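Local coordinates for protein gdp-l-fucose synthetase (Naegleria fowleri, PDB 6AQZ) that probably catalyses the NADPH-dependent epimerisation and reduction of GDP-4-keto-6-deoxy-D-mannose to GDP-L-fucose, the last steps of its de novo synthesis, at residues 132-137 with 161-166; 128-133 with 189-194; 216-221 with 283-288; 210-215 with 327-332. All coordinates share one frame; numbering follows the deposited sequence.

Contact 1. Residues 132-137 with 161-166; sequences VFPDKI and AKRMLD. With NAP (NADP nicotinamide-adenine-dinucleotide phosphate), chain G.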
# COMPACT_ATOMS: atom_id res chain seq x y z
N VAL A 132 3.33 13.00 -0.44
CA VAL A 132 2.64 11.77 -0.09
C VAL A 132 2.10 11.77 1.35
O VAL A 132 1.51 10.77 1.79
CB VAL A 132 3.57 10.56 -0.30
CG1 VAL A 132 4.29 10.70 -1.66
CG2 VAL A 132 4.57 10.41 0.86
N PHE A 133 2.24 12.87 2.08
CA PHE A 133 1.78 12.93 3.44
C PHE A 133 0.26 13.06 3.47
O PHE A 133 -0.35 13.40 2.45
CB PHE A 133 2.44 14.12 4.15
CG PHE A 133 3.79 13.79 4.70
CD1 PHE A 133 4.92 13.85 3.90
CD2 PHE A 133 3.94 13.39 6.02
CE1 PHE A 133 6.17 13.54 4.40
CE2 PHE A 133 5.19 13.08 6.53
CZ PHE A 133 6.30 13.15 5.72
N PRO A 134 -0.37 12.78 4.62
CA PRO A 134 -1.84 12.85 4.70
C PRO A 134 -2.37 14.21 4.30
O PRO A 134 -1.78 15.24 4.58
CB PRO A 134 -2.14 12.55 6.18
CG PRO A 134 -1.00 11.73 6.63
CD PRO A 134 0.21 12.20 5.85
N ASP A 135 -3.53 14.19 3.63
CA ASP A 135 -4.16 15.43 3.21
C ASP A 135 -4.66 16.24 4.40
O ASP A 135 -4.47 17.46 4.44
CB ASP A 135 -5.29 15.15 2.23
CG ASP A 135 -5.81 16.42 1.60
OD1 ASP A 135 -4.98 17.19 1.07
OD2 ASP A 135 -7.04 16.64 1.62
N LYS A 136 -5.32 15.60 5.36
CA LYS A 136 -5.73 16.30 6.58
C LYS A 136 -4.55 16.26 7.56
O LYS A 136 -4.22 15.21 8.11
CB LYS A 136 -6.99 15.69 7.18
N ILE A 137 -3.89 17.40 7.75
CA ILE A 137 -2.64 17.41 8.49
C ILE A 137 -2.43 18.81 9.04
O ILE A 137 -2.95 19.79 8.50
CB ILE A 137 -1.46 16.95 7.60
CG1 ILE A 137 -0.25 16.55 8.45
CG2 ILE A 137 -1.02 18.05 6.64
CD1 ILE A 137 0.80 15.82 7.64
N ALA A 161 2.31 4.10 -3.08
CA ALA A 161 3.52 3.35 -3.42
C ALA A 161 4.73 3.82 -2.62
O ALA A 161 5.54 3.01 -2.15
CB ALA A 161 3.79 3.45 -4.92
N LYS A 162 4.85 5.14 -2.41
CA LYS A 162 5.94 5.65 -1.58
C LYS A 162 5.78 5.21 -0.12
O LYS A 162 6.76 4.81 0.53
CB LYS A 162 6.04 7.18 -1.68
CG LYS A 162 6.54 7.69 -2.99
CD LYS A 162 7.89 7.10 -3.33
CE LYS A 162 8.70 7.96 -4.36
NZ LYS A 162 9.97 7.17 -4.70
N ARG A 163 4.55 5.27 0.39
CA ARG A 163 4.29 4.79 1.75
C ARG A 163 4.68 3.32 1.92
O ARG A 163 5.24 2.94 2.96
CB ARG A 163 2.82 4.99 2.12
CG ARG A 163 2.45 6.44 2.13
CD ARG A 163 1.16 6.59 2.80
NE ARG A 163 0.73 7.98 2.85
CZ ARG A 163 -0.31 8.37 3.58
NH1 ARG A 163 -0.96 7.46 4.30
NH2 ARG A 163 -0.69 9.64 3.58
N MET A 164 4.34 2.48 0.94
CA MET A 164 4.67 1.06 1.03
C MET A 164 6.16 0.78 0.80
O MET A 164 6.65 -0.26 1.25
CB MET A 164 3.79 0.29 0.04
CG MET A 164 2.27 0.35 0.38
SD MET A 164 1.93 -0.11 2.12
CE MET A 164 1.51 1.46 2.87
N LEU A 165 6.89 1.70 0.17
CA LEU A 165 8.35 1.62 0.13
C LEU A 165 8.94 1.83 1.52
O LEU A 165 9.85 1.10 1.94
CB LEU A 165 8.91 2.63 -0.89
CG LEU A 165 10.39 3.06 -0.94
CD1 LEU A 165 11.32 1.87 -1.13
CD2 LEU A 165 10.62 4.07 -2.12
N ASP A 166 8.41 2.81 2.25
CA ASP A 166 8.80 3.01 3.63
C ASP A 166 8.48 1.78 4.48
O ASP A 166 9.33 1.31 5.25
CB ASP A 166 8.12 4.26 4.19
CG ASP A 166 8.26 4.37 5.72
OD1 ASP A 166 9.40 4.49 6.20
OD2 ASP A 166 7.24 4.34 6.44
PA NAP G . 13.95 11.99 -12.50
O1A NAP G . 12.66 11.88 -13.25
O2A NAP G . 14.85 13.19 -12.64
O5B NAP G . 14.89 10.66 -12.76
C5B NAP G . 14.21 9.56 -12.26
C4B NAP G . 15.14 8.34 -12.44
O4B NAP G . 14.40 7.10 -12.37
C3B NAP G . 15.92 8.39 -13.82
O3B NAP G . 17.22 7.90 -13.65
C2B NAP G . 15.17 7.32 -14.64
O2B NAP G . 15.94 6.65 -15.49
C1B NAP G . 14.89 6.31 -13.45
N9A NAP G . 13.88 5.32 -13.82
C8A NAP G . 12.53 5.53 -14.01
N7A NAP G . 11.86 4.40 -14.34
C5A NAP G . 12.84 3.42 -14.37
C6A NAP G . 12.77 2.06 -14.64
N6A NAP G . 11.54 1.46 -14.95
N1A NAP G . 13.87 1.27 -14.58
C2A NAP G . 15.02 1.93 -14.26
N3A NAP G . 15.25 3.24 -13.98
C4A NAP G . 14.11 3.97 -14.03
O3 NAP G . 13.36 11.86 -10.94
PN NAP G . 14.20 12.69 -9.87
O1N NAP G . 15.64 12.36 -9.85
O2N NAP G . 13.67 14.09 -9.65
O5D NAP G . 13.68 11.98 -8.35
C5D NAP G . 14.26 10.76 -8.10
C4D NAP G . 13.76 10.40 -6.72
O4D NAP G . 13.61 11.62 -5.98
C3D NAP G . 12.28 9.79 -6.88
O3D NAP G . 12.14 8.71 -6.03
C2D NAP G . 11.37 10.97 -6.49
O2D NAP G . 10.22 10.60 -5.83
C1D NAP G . 12.29 11.70 -5.46
N1N NAP G . 11.84 13.11 -5.28
C2N NAP G . 12.05 14.09 -6.25
C3N NAP G . 11.58 15.38 -6.06
C7N NAP G . 11.80 16.41 -7.12
O7N NAP G . 11.33 17.56 -7.05
N7N NAP G . 12.57 16.08 -8.25
C4N NAP G . 10.84 15.78 -4.84
C5N NAP G . 10.65 14.67 -3.87
C6N NAP G . 11.13 13.44 -4.10
P2B NAP G . 16.09 7.35 -17.21
O1X NAP G . 16.86 8.60 -16.89
O2X NAP G . 16.86 6.22 -17.88
O3X NAP G . 14.64 7.50 -17.55
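Two neighbouring residues of helix 156-179, Lys162 and Arg163, meet the loop that follows strand 123-127, and each does so with a different part of its side chain. The tightest point is the carbonyl oxygen of Val132. Arg163, its chain extended from CG to NE, comes up side-on and grips this one atom twice, with NE 3.1 Å from Val132 O and NH2 at the same 3.1 Å from Val132 O. The oxygen lies only 3° out of the guanidinium plane. The NE bond runs nearly along the C=O axis, at 166°, whereas NH2 approaches at 148°, within the carbonyl plane. NH2 also brushes the proline ring, 3.5 Å from Pro134 CD, while NH1 is held by the carbonyl of Gly149, so bonds at two edges fix the group's rotation. Beside this grip the packing is apolar: Val132 CG1 rests 3.9 Å from Lys162 CB, the two chains crossing nearly at right angles. Beyond Pro134 the contact loosens, and the loop leads off to Asp135 and Lys136 at the exposed surface. Lys162 bends at chi2 and then runs extended to the cofactor, where NZ donates to NAP O3D at 3.0 Å and also bonds Cys127 O. With Tyr158, which also bonds NAP, Lys162 fits the Tyr-x-x-x-Lys pattern of short-chain dehydrogenases. The two neighbouring residues thus divide the work, Arg163 tying the loop to the helix and Lys162 holding the nicotinamide ribose, where its positive charge would probably, as in relatives, lower the pKa of the tyrosine.

Contact 2. Residues 128-133 with 189-194; sequences LSTCVF and IPTNLF. With NAP (NADP nicotinamide-adenine-dinucleotide phosphate), chain G.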
# COMPACT_ATOMS: atom_id res chain seq x y z
N LEU A 128 11.45 9.11 -0.57
CA LEU A 128 10.04 9.45 -0.53
C LEU A 128 9.85 10.87 -1.06
O LEU A 128 10.69 11.39 -1.80
CB LEU A 128 9.47 9.32 0.89
CG LEU A 128 9.82 8.07 1.69
CD1 LEU A 128 9.08 8.02 3.03
CD2 LEU A 128 9.60 6.82 0.90
N SER A 129 8.75 11.52 -0.69
CA SER A 129 8.45 12.86 -1.18
C SER A 129 7.44 13.51 -0.23
O SER A 129 6.63 12.81 0.39
CB SER A 129 7.90 12.80 -2.61
OG SER A 129 6.57 13.27 -2.67
N THR A 130 7.53 14.84 -0.09
CA THR A 130 6.62 15.51 0.83
C THR A 130 5.18 15.56 0.32
O THR A 130 4.30 15.96 1.08
CB THR A 130 7.06 16.94 1.17
OG1 THR A 130 6.98 17.77 0.02
CG2 THR A 130 8.46 16.96 1.73
N CYS A 131 4.91 15.17 -0.92
CA CYS A 131 3.55 15.24 -1.43
C CYS A 131 2.76 13.96 -1.18
O CYS A 131 1.61 13.85 -1.61
CB CYS A 131 3.56 15.62 -2.93
SG CYS A 131 4.30 14.44 -4.10
N VAL A 132 3.33 13.00 -0.44
CA VAL A 132 2.64 11.77 -0.09
C VAL A 132 2.10 11.77 1.35
O VAL A 132 1.51 10.77 1.79
CB VAL A 132 3.57 10.56 -0.30
CG1 VAL A 132 4.29 10.70 -1.66
CG2 VAL A 132 4.57 10.41 0.86
N PHE A 133 2.24 12.87 2.08
CA PHE A 133 1.78 12.93 3.44
C PHE A 133 0.26 13.06 3.47
O PHE A 133 -0.35 13.40 2.45
CB PHE A 133 2.44 14.12 4.15
CG PHE A 133 3.79 13.79 4.70
CD1 PHE A 133 4.92 13.85 3.90
CD2 PHE A 133 3.94 13.39 6.02
CE1 PHE A 133 6.17 13.54 4.40
CE2 PHE A 133 5.19 13.08 6.53
CZ PHE A 133 6.30 13.15 5.72
N ILE A 189 13.19 12.19 2.72
CA ILE A 189 12.01 12.81 2.13
C ILE A 189 12.43 14.19 1.63
O ILE A 189 12.38 15.17 2.38
CB ILE A 189 10.86 12.95 3.14
CG1 ILE A 189 10.68 11.67 3.96
CG2 ILE A 189 9.58 13.29 2.41
CD1 ILE A 189 9.51 11.77 4.86
N PRO A 190 12.88 14.30 0.39
CA PRO A 190 13.25 15.62 -0.13
C PRO A 190 12.01 16.42 -0.47
O PRO A 190 10.94 15.87 -0.75
CB PRO A 190 14.10 15.30 -1.36
CG PRO A 190 13.65 13.95 -1.80
CD PRO A 190 13.17 13.22 -0.57
N THR A 191 12.14 17.72 -0.35
CA THR A 191 11.13 18.67 -0.76
C THR A 191 11.30 18.95 -2.26
O THR A 191 11.83 18.12 -3.00
CB THR A 191 11.27 19.94 0.08
OG1 THR A 191 10.05 20.69 0.04
CG2 THR A 191 12.48 20.82 -0.40
N ASN A 192 10.76 20.07 -2.75
CA ASN A 192 10.93 20.49 -4.14
C ASN A 192 12.40 20.64 -4.53
O ASN A 192 13.08 21.56 -4.08
CB ASN A 192 10.19 21.80 -4.38
CG ASN A 192 8.76 21.74 -3.91
OD1 ASN A 192 7.92 21.10 -4.54
ND2 ASN A 192 8.48 22.35 -2.76
N LEU A 193 12.87 19.75 -5.38
CA LEU A 193 14.24 19.81 -5.86
C LEU A 193 14.33 20.62 -7.15
O LEU A 193 13.37 20.71 -7.92
CB LEU A 193 14.79 18.39 -6.10
CG LEU A 193 14.84 17.43 -4.92
CD1 LEU A 193 15.59 16.14 -5.28
CD2 LEU A 193 15.40 18.09 -3.67
N PHE A 194 15.49 21.24 -7.37
CA PHE A 194 15.77 21.86 -8.67
C PHE A 194 17.25 21.77 -8.97
O PHE A 194 18.09 21.60 -8.07
CB PHE A 194 15.30 23.33 -8.72
CG PHE A 194 16.08 24.24 -7.81
CD1 PHE A 194 15.79 24.28 -6.44
CD2 PHE A 194 17.14 25.02 -8.30
CE1 PHE A 194 16.51 25.11 -5.59
CE2 PHE A 194 17.88 25.84 -7.46
CZ PHE A 194 17.56 25.90 -6.11
PA NAP G . 13.95 11.99 -12.50
O1A NAP G . 12.66 11.88 -13.25
O2A NAP G . 14.85 13.19 -12.64
O5B NAP G . 14.89 10.66 -12.76
C5B NAP G . 14.21 9.56 -12.26
C4B NAP G . 15.14 8.34 -12.44
O4B NAP G . 14.40 7.10 -12.37
C3B NAP G . 15.92 8.39 -13.82
O3B NAP G . 17.22 7.90 -13.65
C2B NAP G . 15.17 7.32 -14.64
O2B NAP G . 15.94 6.65 -15.49
C1B NAP G . 14.89 6.31 -13.45
N9A NAP G . 13.88 5.32 -13.82
C8A NAP G . 12.53 5.53 -14.01
N7A NAP G . 11.86 4.40 -14.34
C5A NAP G . 12.84 3.42 -14.37
C6A NAP G . 12.77 2.06 -14.64
N6A NAP G . 11.54 1.46 -14.95
N1A NAP G . 13.87 1.27 -14.58
C2A NAP G . 15.02 1.93 -14.26
N3A NAP G . 15.25 3.24 -13.98
C4A NAP G . 14.11 3.97 -14.03
O3 NAP G . 13.36 11.86 -10.94
PN NAP G . 14.20 12.69 -9.87
O1N NAP G . 15.64 12.36 -9.85
O2N NAP G . 13.67 14.09 -9.65
O5D NAP G . 13.68 11.98 -8.35
C5D NAP G . 14.26 10.76 -8.10
C4D NAP G . 13.76 10.40 -6.72
O4D NAP G . 13.61 11.62 -5.98
C3D NAP G . 12.28 9.79 -6.88
O3D NAP G . 12.14 8.71 -6.03
C2D NAP G . 11.37 10.97 -6.49
O2D NAP G . 10.22 10.60 -5.83
C1D NAP G . 12.29 11.70 -5.46
N1N NAP G . 11.84 13.11 -5.28
C2N NAP G . 12.05 14.09 -6.25
C3N NAP G . 11.58 15.38 -6.06
C7N NAP G . 11.80 16.41 -7.12
O7N NAP G . 11.33 17.56 -7.05
N7N NAP G . 12.57 16.08 -8.25
C4N NAP G . 10.84 15.78 -4.84
C5N NAP G . 10.65 14.67 -3.87
C6N NAP G . 11.13 13.44 -4.10
P2B NAP G . 16.09 7.35 -17.21
O1X NAP G . 16.86 8.60 -16.89
O2X NAP G . 16.86 6.22 -17.88
O3X NAP G . 14.64 7.50 -17.55
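Ile189 lays its CG2 methyl against the backbone of Ser129, 3.4 Å from Ser129 C, where the loop after strand 123-127 meets the neighbouring parallel strand 184-194 of the Rossmann fold, beside the nicotinamide. Its branches divide the contact. CG2, anti to the backbone N, covers the Ser129-Thr130 peptide and touches the methyl of Thr130, while CG1 meets Leu128 CB obliquely at 4.1 Å. From CG1 the chain reaches on tip to tip with Phe133, whose CZ lies 3.6 Å from Ile189 CD1, the methyl coming to the ring's edge. No hydrogen bond crosses between the segments here; the modelled position of Ser129 OG, which is less certain, fits an ST turn, accepting from Cys131 N. The other side of the contact belongs to the cofactor. Pro190 presents CG to the pyridine ring, 3.4 Å from NAP C6N, and Leu128 O, just after strand 123-127, lies 3.1 Å from the same NAP C6N. Thr191 O stands 3.1 Å from NAP C4N, the carbon that carries the hydride in the reduced cofactor. The carboxamide is fixed by backbone: Leu193 N donates to NAP O7N at 3.2 Å, with an N-H...O angle of 160°.

Contact 3. Residues 216-221 with 283-288; sequences YKAQQN and FNFTGN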
# COMPACT_ATOMS: atom_id res chain seq x y z
N TYR A 216 13.48 31.06 -20.87
CA TYR A 216 14.34 30.87 -22.03
C TYR A 216 13.59 31.10 -23.33
O TYR A 216 14.11 31.77 -24.23
CB TYR A 216 14.93 29.46 -21.98
CG TYR A 216 15.84 29.11 -23.16
CD1 TYR A 216 15.30 28.59 -24.33
CD2 TYR A 216 17.22 29.27 -23.08
CE1 TYR A 216 16.12 28.25 -25.41
CE2 TYR A 216 18.04 28.94 -24.15
CZ TYR A 216 17.48 28.43 -25.31
OH TYR A 216 18.30 28.10 -26.38
N LYS A 217 12.36 30.57 -23.46
CA LYS A 217 11.58 30.78 -24.67
C LYS A 217 11.24 32.26 -24.87
O LYS A 217 11.31 32.78 -25.99
CB LYS A 217 10.31 29.93 -24.64
CG LYS A 217 10.51 28.40 -24.79
CD LYS A 217 9.18 27.63 -24.54
CE LYS A 217 9.37 26.10 -24.51
NZ LYS A 217 8.09 25.33 -24.56
N ALA A 218 10.91 32.95 -23.78
CA ALA A 218 10.56 34.36 -23.85
C ALA A 218 11.74 35.21 -24.30
O ALA A 218 11.56 36.18 -25.05
CB ALA A 218 10.06 34.82 -22.48
N GLN A 219 12.95 34.86 -23.87
CA GLN A 219 14.12 35.63 -24.26
C GLN A 219 14.46 35.41 -25.73
O GLN A 219 14.77 36.36 -26.47
CB GLN A 219 15.30 35.24 -23.36
CG GLN A 219 16.57 36.06 -23.62
CD GLN A 219 17.62 35.86 -22.54
OE1 GLN A 219 18.08 34.74 -22.27
NE2 GLN A 219 18.03 36.96 -21.91
N GLN A 220 14.40 34.16 -26.19
CA GLN A 220 14.75 33.83 -27.56
C GLN A 220 13.70 34.35 -28.54
O GLN A 220 14.04 34.89 -29.61
CB GLN A 220 14.93 32.31 -27.67
CG GLN A 220 15.21 31.80 -29.06
CD GLN A 220 16.59 31.21 -29.19
OE1 GLN A 220 17.12 30.61 -28.25
NE2 GLN A 220 17.20 31.37 -30.37
N ASN A 221 12.42 34.27 -28.14
CA ASN A 221 11.28 34.60 -28.99
C ASN A 221 10.96 36.09 -29.01
O ASN A 221 10.43 36.59 -30.00
CB ASN A 221 10.05 33.80 -28.53
N PHE A 283 18.72 34.86 -16.17
CA PHE A 283 18.79 34.86 -17.62
C PHE A 283 19.13 36.23 -18.17
O PHE A 283 19.46 36.33 -19.36
CB PHE A 283 17.45 34.41 -18.20
CG PHE A 283 17.32 32.92 -18.34
CD1 PHE A 283 17.96 32.26 -19.37
CD2 PHE A 283 16.55 32.19 -17.44
CE1 PHE A 283 17.82 30.89 -19.52
CE2 PHE A 283 16.42 30.83 -17.57
CZ PHE A 283 17.05 30.17 -18.61
N ASN A 284 19.11 37.27 -17.32
CA ASN A 284 19.18 38.67 -17.74
C ASN A 284 18.04 39.00 -18.70
O ASN A 284 18.23 39.70 -19.70
CB ASN A 284 20.54 39.01 -18.34
CG ASN A 284 21.65 38.95 -17.32
OD1 ASN A 284 21.51 39.44 -16.19
ND2 ASN A 284 22.77 38.35 -17.69
N PHE A 285 16.86 38.45 -18.41
CA PHE A 285 15.69 38.74 -19.23
C PHE A 285 15.17 40.14 -18.94
O PHE A 285 14.86 40.47 -17.79
CB PHE A 285 14.62 37.69 -18.96
CG PHE A 285 13.35 37.91 -19.73
CD1 PHE A 285 13.31 37.65 -21.09
CD2 PHE A 285 12.20 38.32 -19.09
CE1 PHE A 285 12.14 37.83 -21.80
CE2 PHE A 285 11.02 38.50 -19.79
CZ PHE A 285 10.99 38.25 -21.15
N THR A 286 15.03 40.95 -20.00
CA THR A 286 14.66 42.36 -19.88
C THR A 286 13.22 42.64 -20.28
O THR A 286 12.79 43.80 -20.20
CB THR A 286 15.61 43.24 -20.73
OG1 THR A 286 15.31 43.13 -22.14
CG2 THR A 286 17.06 42.87 -20.50
N GLY A 287 12.46 41.64 -20.70
CA GLY A 287 11.06 41.85 -21.01
C GLY A 287 10.18 41.80 -19.77
O GLY A 287 10.63 41.64 -18.64
N ASN A 288 8.88 41.93 -20.00
CA ASN A 288 7.93 41.91 -18.89
C ASN A 288 7.79 40.52 -18.31
O ASN A 288 7.87 39.51 -19.01
CB ASN A 288 6.57 42.41 -19.35
CG ASN A 288 6.65 43.72 -20.05
OD1 ASN A 288 7.42 44.60 -19.65
ND2 ASN A 288 5.88 43.86 -21.12
O HOH W 1 16.02 39.59 -22.60
O HOH W 2 20.78 34.56 -21.50
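The last turns of helix 207-221 run past the point where helix 272-283 gives way to loop, Asn284 taking a positive phi of 57° and sending the chain back so that Phe285 CA comes to 6.1 Å from Gln219 CA. Gln219 carries the polar part. Its chain is extended, with CG anti to the backbone N (chi1 -176°), and NE2 donates to Phe283 O at 3.0 Å. The donor stands 45° above the carbonyl plane rather than on a lone pair, though the oxygen stays close to the amide plane of Gln219. A water that donates to both Gln219 OE1 and Phe283 O closes a second route between the same two groups on this partly exposed side. Phe283 and Phe285 bring the apolar part, against Tyr216 and Ala218. Phe283 puts CE1 at the edge of the Tyr216 ring, 4.0 Å from Tyr216 CD2, and Phe332 and Leu333 of helix 321-335 touch Phe283 as well. Phe285 brings the CD1-CE1 side of its ring to the helix at Ala218 and Gln219, CE1 lying 3.7 Å from Ala218 CB, while Gly287 N sits over the centre of the ring's face, 3.5 Å above the plane. Each helix leads on to a strand, 225-228 and 289-292, and these pair in parallel. Two such helix-strand units side by side are consistent with the small C-terminal, substrate-binding domain of extended short-chain dehydrogenases.

Contact 4. Residues 210-215 with 327-332; sequences GLMHKC and ETVQWF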
# COMPACT_ATOMS: atom_id res chain seq x y z
N GLY A 210 10.21 24.34 -15.20
CA GLY A 210 9.33 24.84 -16.24
C GLY A 210 9.42 26.35 -16.37
O GLY A 210 9.45 26.89 -17.48
N LEU A 211 9.52 27.05 -15.24
CA LEU A 211 9.68 28.50 -15.32
C LEU A 211 10.99 28.86 -16.02
O LEU A 211 11.04 29.83 -16.78
CB LEU A 211 9.63 29.11 -13.93
CG LEU A 211 8.21 29.16 -13.37
CD1 LEU A 211 8.23 29.78 -11.98
CD2 LEU A 211 7.27 29.91 -14.29
N MET A 212 12.04 28.07 -15.80
CA MET A 212 13.31 28.32 -16.49
C MET A 212 13.18 28.16 -17.99
O MET A 212 13.66 29.00 -18.76
CB MET A 212 14.41 27.40 -15.96
CG MET A 212 14.96 27.84 -14.63
SD MET A 212 16.30 26.79 -14.07
CE MET A 212 16.60 27.56 -12.48
N HIS A 213 12.52 27.09 -18.43
CA HIS A 213 12.36 26.86 -19.86
C HIS A 213 11.45 27.93 -20.46
O HIS A 213 11.68 28.38 -21.59
CB HIS A 213 11.78 25.47 -20.11
CG HIS A 213 11.93 25.00 -21.52
ND1 HIS A 213 11.37 23.83 -21.98
CD2 HIS A 213 12.56 25.56 -22.58
CE1 HIS A 213 11.66 23.68 -23.26
NE2 HIS A 213 12.39 24.71 -23.65
N LYS A 214 10.42 28.33 -19.71
CA LYS A 214 9.53 29.39 -20.15
C LYS A 214 10.27 30.71 -20.33
O LYS A 214 10.08 31.41 -21.32
CB LYS A 214 8.39 29.55 -19.14
CG LYS A 214 7.02 29.21 -19.66
CD LYS A 214 6.29 28.29 -18.73
CE LYS A 214 5.05 28.97 -18.15
NZ LYS A 214 4.42 29.84 -19.19
N CYS A 215 11.15 31.04 -19.37
CA CYS A 215 11.90 32.27 -19.46
C CYS A 215 12.86 32.22 -20.65
O CYS A 215 13.05 33.23 -21.34
CB CYS A 215 12.65 32.52 -18.14
SG CYS A 215 13.40 34.18 -18.00
N GLU A 327 23.54 29.01 -11.02
CA GLU A 327 24.27 27.81 -11.44
C GLU A 327 23.39 26.92 -12.32
O GLU A 327 23.86 26.35 -13.31
CB GLU A 327 24.78 27.04 -10.22
CG GLU A 327 26.00 27.67 -9.55
CD GLU A 327 26.54 26.91 -8.33
OE1 GLU A 327 26.06 25.79 -7.99
OE2 GLU A 327 27.47 27.46 -7.69
N THR A 328 22.11 26.80 -11.98
CA THR A 328 21.23 25.98 -12.80
C THR A 328 20.99 26.62 -14.17
O THR A 328 21.07 25.94 -15.21
CB THR A 328 19.92 25.73 -12.06
OG1 THR A 328 20.21 25.14 -10.78
CG2 THR A 328 19.02 24.78 -12.86
N VAL A 329 20.71 27.93 -14.20
CA VAL A 329 20.49 28.63 -15.46
C VAL A 329 21.73 28.54 -16.34
O VAL A 329 21.62 28.26 -17.54
CB VAL A 329 20.08 30.09 -15.20
CG1 VAL A 329 20.14 30.89 -16.49
CG2 VAL A 329 18.69 30.18 -14.61
N GLN A 330 22.92 28.75 -15.77
CA GLN A 330 24.14 28.65 -16.57
C GLN A 330 24.29 27.24 -17.13
O GLN A 330 24.69 27.08 -18.29
CB GLN A 330 25.37 29.04 -15.75
N TRP A 331 23.97 26.22 -16.33
CA TRP A 331 23.98 24.86 -16.85
C TRP A 331 22.99 24.71 -17.99
O TRP A 331 23.28 24.06 -19.00
CB TRP A 331 23.65 23.84 -15.74
CG TRP A 331 23.64 22.44 -16.28
CD1 TRP A 331 24.68 21.56 -16.32
CD2 TRP A 331 22.53 21.77 -16.92
NE1 TRP A 331 24.30 20.40 -16.95
CE2 TRP A 331 22.98 20.51 -17.32
CE3 TRP A 331 21.21 22.13 -17.19
CZ2 TRP A 331 22.15 19.59 -17.97
CZ3 TRP A 331 20.41 21.24 -17.85
CH2 TRP A 331 20.87 19.98 -18.22
N PHE A 332 21.81 25.30 -17.84
CA PHE A 332 20.77 25.17 -18.83
C PHE A 332 21.16 25.83 -20.15
O PHE A 332 20.97 25.25 -21.23
CB PHE A 332 19.47 25.76 -18.27
CG PHE A 332 18.26 25.49 -19.09
CD1 PHE A 332 17.93 24.20 -19.46
CD2 PHE A 332 17.42 26.52 -19.46
CE1 PHE A 332 16.79 23.95 -20.22
CE2 PHE A 332 16.28 26.28 -20.20
CZ PHE A 332 15.96 24.99 -20.58
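Helices 207-221 and 321-335 cross here as a helix-helix pair, their local axes 11.3 Å apart at closest approach and inclined at -54°, in the part of the chain that, as in extended short-chain dehydrogenases, probably forms the substrate domain. The wide spacing is bridged by long side chains, and no hydrogen bond joins the two segments. The aliphatic group centres on Met212. Its chain is extended beyond CG and spans the gap at about a right angle to Thr328, with SD 3.6 Å from Thr328 CG2. The terminal methyl lies against Thr328 too and also touches Val329, Met212 CE lying 4.0 Å from Val329 CG2. Thr328 can offer its methyl because its hydroxyl is turned back to its own helix: OG1 sits beside the backbone N and is bonded to Ala324 O. The aromatic group is Phe332 against His213. Their rings form an offset edge-to-face pair, centroids 5.9 Å apart and planes at 80°, with the edge of Phe332 directed to the imidazole face. The imidazole is held by hydrogen bonds at both nitrogens, ND1 to Phe200 O and NE2 to Tyr336 OH, which set its rotation; since Phe200 O can only accept, ND1 carries a proton. Phe332 is stacked on Phe200 besides, so both rings lie within one aromatic cluster, which Phe283 of helix 272-283 joins. Beside the imidazole, Phe332 also touches the helix backbone: its CE2 lies 4.0 Å from His213 CA, and equally 4.0 Å from Met212 O.

Overall arrangement
Contacts 1 and 2 grow from the same loop, share Val132 and Phe133, and have centres 10 Å apart; they touch where Leu128 CD2 meets Lys162 O. Together they address the two parts of the nicotinamide nucleoside, contact 1 the ribose and contact 2 the pyridine ring and carboxamide. Contacts 3 and 4, centres 11 Å apart, share helix 207-221 and join through Phe283, which packs on Cys215, Val329 and Phe332. The two pairs are linked by Phe194, at the end of contact 2, whose CD2 touches Thr328 OG1 of contact 4. The side chain of Thr328 is about 12 Å from the bound NADP, whereas the centres of contacts 1 and 3 are 39 Å apart.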